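Local coordinates for lysozyme inhibitor LprI-like N-terminal domain-containing protein (Burkholderia thailandensis, PDB 6AR7) that is of unknown function but, judging from its LprI-like family, may act as an exported inhibitor of lysozyme, at residues Thr42-Arg53 / Thr107-Leu118. Sequence-based numbering, arbitrary orientation.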
loop_
_atom_site.group_PDB
_atom_site.type_symbol
_atom_site.label_atom_id
_atom_site.label_comp_id
_atom_site.label_asym_id
_atom_site.label_seq_id
_atom_site.Cartn_x
_atom_site.Cartn_y
_atom_site.Cartn_z
ATOM N N THR A 42 -22.438 11.921 -0.127
ATOM C CA THR A 42 -20.983 11.788 -0.111
ATOM C C THR A 42 -20.503 11.099 1.159
ATOM O O THR A 42 -19.589 10.266 1.113
ATOM C CB THR A 42 -20.318 13.157 -0.235
ATOM O OG1 THR A 42 -20.603 13.700 -1.525
ATOM C CG2 THR A 42 -18.791 13.027 -0.058
ATOM N N ALA A 43 -21.084 11.458 2.306
ATOM C CA ALA A 43 -20.735 10.772 3.545
ATOM C C ALA A 43 -21.059 9.284 3.451
ATOM O O ALA A 43 -20.299 8.447 3.950
ATOM C CB ALA A 43 -21.463 11.413 4.726
ATOM N N GLY A 44 -22.176 8.945 2.803
ATOM C CA GLY A 44 -22.552 7.546 2.652
ATOM C C GLY A 44 -21.614 6.783 1.726
ATOM O O GLY A 44 -21.291 5.621 1.982
ATOM N N GLN A 45 -21.177 7.415 0.629
ATOM C CA GLN A 45 -20.225 6.748 -0.253
ATOM C C GLN A 45 -18.930 6.465 0.494
ATOM O O GLN A 45 -18.377 5.359 0.416
ATOM C CB GLN A 45 -19.964 7.611 -1.495
ATOM C CG GLN A 45 -21.203 7.886 -2.353
ATOM C CD GLN A 45 -21.604 6.716 -3.222
ATOM O OE1 GLN A 45 -20.957 6.425 -4.238
ATOM N NE2 GLN A 45 -22.678 6.018 -2.819
ATOM N N ILE A 46 -18.448 7.461 1.238
ATOM C CA ILE A 46 -17.200 7.336 1.981
ATOM C C ILE A 46 -17.344 6.285 3.069
ATOM O O ILE A 46 -16.405 5.526 3.352
ATOM C CB ILE A 46 -16.792 8.720 2.538
ATOM C CG1 ILE A 46 -16.365 9.625 1.377
ATOM C CG2 ILE A 46 -15.657 8.603 3.570
ATOM C CD1 ILE A 46 -16.071 11.060 1.766
ATOM N N GLN A 47 -18.528 6.211 3.681
ATOM C CA GLN A 47 -18.752 5.182 4.685
ATOM C C GLN A 47 -18.702 3.787 4.066
ATOM O O GLN A 47 -18.173 2.857 4.678
ATOM C CB GLN A 47 -20.085 5.402 5.401
ATOM C CG GLN A 47 -20.245 4.509 6.622
ATOM C CD GLN A 47 -21.615 4.630 7.270
ATOM O OE1 GLN A 47 -22.354 5.586 7.030
ATOM N NE2 GLN A 47 -21.960 3.653 8.096
ATOM N N CYS A 48 -19.273 3.608 2.872
ATOM C CA CYS A 48 -19.132 2.307 2.217
ATOM C C CYS A 48 -17.659 1.958 2.034
ATOM O O CYS A 48 -17.243 0.820 2.291
ATOM C CB CYS A 48 -19.835 2.297 0.874
ATOM S SG CYS A 48 -21.643 2.333 0.895
HETATM N N MSE A 49 -16.849 2.933 1.621
HETATM C CA MSE A 49 -15.441 2.667 1.364
HETATM C C MSE A 49 -14.718 2.387 2.655
HETATM O O MSE A 49 -13.858 1.509 2.698
HETATM C CB MSE A 49 -14.801 3.852 0.621
HETATM C CG MSE A 49 -15.530 4.137 -0.665
HETATM SE SE MSE A 49 -15.065 5.914 -1.459
HETATM C CE MSE A 49 -13.253 5.340 -1.807
ATOM N N ASP A 50 -15.071 3.131 3.712
ATOM C CA ASP A 50 -14.449 2.884 5.006
ATOM C C ASP A 50 -14.809 1.493 5.535
ATOM O O ASP A 50 -13.966 0.820 6.142
ATOM C CB ASP A 50 -14.848 3.978 6.005
ATOM C CG ASP A 50 -14.162 5.327 5.721
ATOM O OD1 ASP A 50 -13.123 5.355 5.025
ATOM O OD2 ASP A 50 -14.665 6.361 6.204
ATOM N N GLU A 51 -16.043 1.042 5.314
ATOM C CA GLU A 51 -16.421 -0.308 5.739
ATOM C C GLU A 51 -15.644 -1.364 4.951
ATOM O O GLU A 51 -15.201 -2.372 5.515
ATOM C CB GLU A 51 -17.931 -0.504 5.572
ATOM C CG GLU A 51 -18.756 0.160 6.683
ATOM C CD GLU A 51 -20.202 0.398 6.296
ATOM O OE1 GLU A 51 -20.578 0.068 5.153
ATOM O OE2 GLU A 51 -20.966 0.929 7.139
ATOM N N ALA A 52 -15.456 -1.136 3.647
ATOM C CA ALA A 52 -14.654 -2.045 2.832
ATOM C C ALA A 52 -13.215 -2.083 3.326
ATOM O O ALA A 52 -12.597 -3.153 3.413
ATOM C CB ALA A 52 -14.720 -1.605 1.364
ATOM N N ARG A 53 -12.673 -0.918 3.683
ATOM C CA ARG A 53 -11.298 -0.864 4.157
ATOM C C ARG A 53 -11.129 -1.656 5.442
ATOM O O ARG A 53 -10.142 -2.376 5.610
ATOM C CB ARG A 53 -10.859 0.585 4.354
ATOM C CG ARG A 53 -9.370 0.692 4.643
ATOM C CD ARG A 53 -9.009 1.948 5.390
ATOM N NE ARG A 53 -9.564 1.914 6.730
ATOM C CZ ARG A 53 -10.427 2.808 7.189
ATOM N NH1 ARG A 53 -10.809 3.822 6.412
ATOM N NH2 ARG A 53 -10.906 2.690 8.425
ATOM N N THR A 107 -15.780 17.692 -2.212
ATOM C CA THR A 107 -15.998 16.266 -2.061
ATOM C C THR A 107 -15.200 15.443 -3.069
ATOM O O THR A 107 -14.998 14.251 -2.822
ATOM C CB THR A 107 -17.489 15.935 -2.148
ATOM O OG1 THR A 107 -18.004 16.373 -3.401
ATOM C CG2 THR A 107 -18.255 16.612 -1.024
HETATM N N MSE A 108 -14.728 16.028 -4.178
HETATM C CA MSE A 108 -13.857 15.250 -5.078
HETATM C C MSE A 108 -12.603 14.839 -4.318
HETATM O O MSE A 108 -12.162 13.699 -4.393
HETATM C CB MSE A 108 -13.471 16.024 -6.343
HETATM C CG MSE A 108 -12.746 15.166 -7.434
HETATM SE SE MSE A 108 -11.652 16.298 -8.627
HETATM C CE MSE A 108 -10.088 16.478 -7.462
ATOM N N TYR A 109 -12.032 15.780 -3.570
ATOM C CA TYR A 109 -10.846 15.455 -2.792
ATOM C C TYR A 109 -11.179 14.557 -1.604
ATOM O O TYR A 109 -10.375 13.696 -1.239
ATOM C CB TYR A 109 -10.152 16.738 -2.336
ATOM C CG TYR A 109 -9.461 17.476 -3.449
ATOM C CD1 TYR A 109 -8.454 16.871 -4.179
ATOM C CD2 TYR A 109 -9.790 18.787 -3.753
ATOM C CE1 TYR A 109 -7.801 17.553 -5.203
ATOM C CE2 TYR A 109 -9.138 19.482 -4.777
ATOM C CZ TYR A 109 -8.148 18.856 -5.502
ATOM O OH TYR A 109 -7.488 19.529 -6.520
ATOM N N ALA A 110 -12.343 14.745 -0.967
ATOM C CA ALA A 110 -12.688 13.841 0.128
ATOM C C ALA A 110 -12.794 12.399 -0.356
ATOM O O ALA A 110 -12.443 11.465 0.380
ATOM C CB ALA A 110 -13.997 14.275 0.802
HETATM N N MSE A 111 -13.251 12.196 -1.586
HETATM C CA MSE A 111 -13.422 10.852 -2.130
HETATM C C MSE A 111 -12.054 10.269 -2.475
HETATM O O MSE A 111 -11.793 9.096 -2.207
HETATM C CB MSE A 111 -14.325 10.855 -3.373
HETATM C CG MSE A 111 -15.762 11.348 -3.136
HETATM SE SE MSE A 111 -17.164 10.004 -3.407
HETATM C CE MSE A 111 -18.730 11.142 -3.565
ATOM N N ALA A 112 -11.191 11.101 -3.074
ATOM C CA ALA A 112 -9.849 10.644 -3.408
ATOM C C ALA A 112 -9.113 10.231 -2.145
ATOM O O ALA A 112 -8.406 9.226 -2.129
ATOM C CB ALA A 112 -9.082 11.744 -4.158
ATOM N N SER A 113 -9.270 11.012 -1.075
ATOM C CA SER A 113 -8.614 10.700 0.181
ATOM C C SER A 113 -9.100 9.360 0.730
ATOM O O SER A 113 -8.301 8.548 1.213
ATOM C CB SER A 113 -8.883 11.830 1.174
ATOM O OG SER A 113 -8.299 11.578 2.428
ATOM N N ALA A 114 -10.417 9.123 0.680
ATOM C CA ALA A 114 -10.959 7.852 1.148
ATOM C C ALA A 114 -10.412 6.682 0.333
ATOM O O ALA A 114 -10.018 5.657 0.894
ATOM C CB ALA A 114 -12.487 7.886 1.102
ATOM N N ASP A 115 -10.356 6.821 -0.993
ATOM C CA ASP A 115 -9.779 5.755 -1.811
ATOM C C ASP A 115 -8.289 5.565 -1.519
ATOM O O ASP A 115 -7.793 4.429 -1.530
ATOM C CB ASP A 115 -10.008 6.047 -3.286
ATOM C CG ASP A 115 -9.759 4.835 -4.163
ATOM O OD1 ASP A 115 -10.326 3.766 -3.879
ATOM O OD2 ASP A 115 -8.973 4.952 -5.125
HETATM N N MSE A 116 -7.577 6.646 -1.213
HETATM C CA MSE A 116 -6.180 6.582 -0.760
HETATM C C MSE A 116 -5.994 5.676 0.445
HETATM O O MSE A 116 -4.987 5.001 0.583
HETATM C CB MSE A 116 -5.664 7.971 -0.370
HETATM C CG MSE A 116 -5.304 8.914 -1.490
HETATM SE SE MSE A 116 -3.442 9.430 -1.253
HETATM C CE MSE A 116 -2.756 7.692 -1.752
ATOM N N ARG A 117 -6.963 5.725 1.362
ATOM C CA ARG A 117 -6.900 4.926 2.583
ATOM C C ARG A 117 -7.287 3.477 2.333
ATOM O O ARG A 117 -6.763 2.576 2.995
ATOM C CB ARG A 117 -7.825 5.496 3.665
ATOM C CG ARG A 117 -7.639 6.967 4.003
ATOM C CD ARG A 117 -8.415 7.353 5.282
ATOM N NE ARG A 117 -9.869 7.138 5.209
ATOM C CZ ARG A 117 -10.748 8.061 4.813
ATOM N NH1 ARG A 117 -10.328 9.268 4.443
ATOM N NH2 ARG A 117 -12.053 7.787 4.785
ATOM N N LEU A 118 -8.193 3.245 1.385
ATOM C CA LEU A 118 -8.709 1.906 1.104
ATOM C C LEU A 118 -7.707 1.037 0.341
ATOM O O LEU A 118 -7.399 -0.082 0.763
ATOM C CB LEU A 118 -10.011 2.029 0.308
ATOM C CG LEU A 118 -10.575 0.814 -0.436
ATOM C CD1 LEU A 118 -10.890 -0.321 0.578
ATOM C CD2 LEU A 118 -11.847 1.204 -1.239
HETATM O O HOH W 1 -11.538 4.308 3.148
#
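Two parallel helices of the all-helical LprI-like bundle meet at their N-terminal ends: segments 42-53 and 107-118 run 8° apart, their axes 9.3 Å from each other, and M49 of 42-53 is a knob set into a hole on 107-118 formed by M111, A114, D115 and L118. A bend at chi3 of this selenomethionine carries CE over the 107-118 backbone, 3.4 Å from the D115 amide N and against CB of A114. The I46 branches divide the work, CD1 reaching A110 CB at 3.9 Å and CG2 meeting A114 CB. Nearer the helix starts, the methyls of T42 and T107 touch, while M111 CE reaches T42 OG1 and its SE lies near Q45 CB. At the far end of the two segments, L118 lays CD1 against A52 CB and the backbone N of R53.

A salt-bridge network continues the I46 side of the contact, with I46 CG2 at the edge of the R117 guanidinium. R117 NH2 donates to D50 OD1 (2.7 Å, 162°), in the guanidinium plane and onto the syn lone pair, although carboxylate and guanidinium planes are turned 46° apart. The same oxygen takes R53 NH1 in a salt bridge at 3.1 Å and a hydrogen bond from a water that also donates to A114 O, so three partners grip OD1. The shared carboxylate probably offsets the closeness of the two arginines, whose R53 NH1 and R117 NE lie 3.7 Å apart.

Behind this pair, helix 25-34 covers A52 and L118 through M30 and is tied to helix 42-70 by the C33-C48 disulfide, while on another side of helix 107-136 helix 73-101 packs on S113 and M116, and helix 203-223 on M116 and Y109.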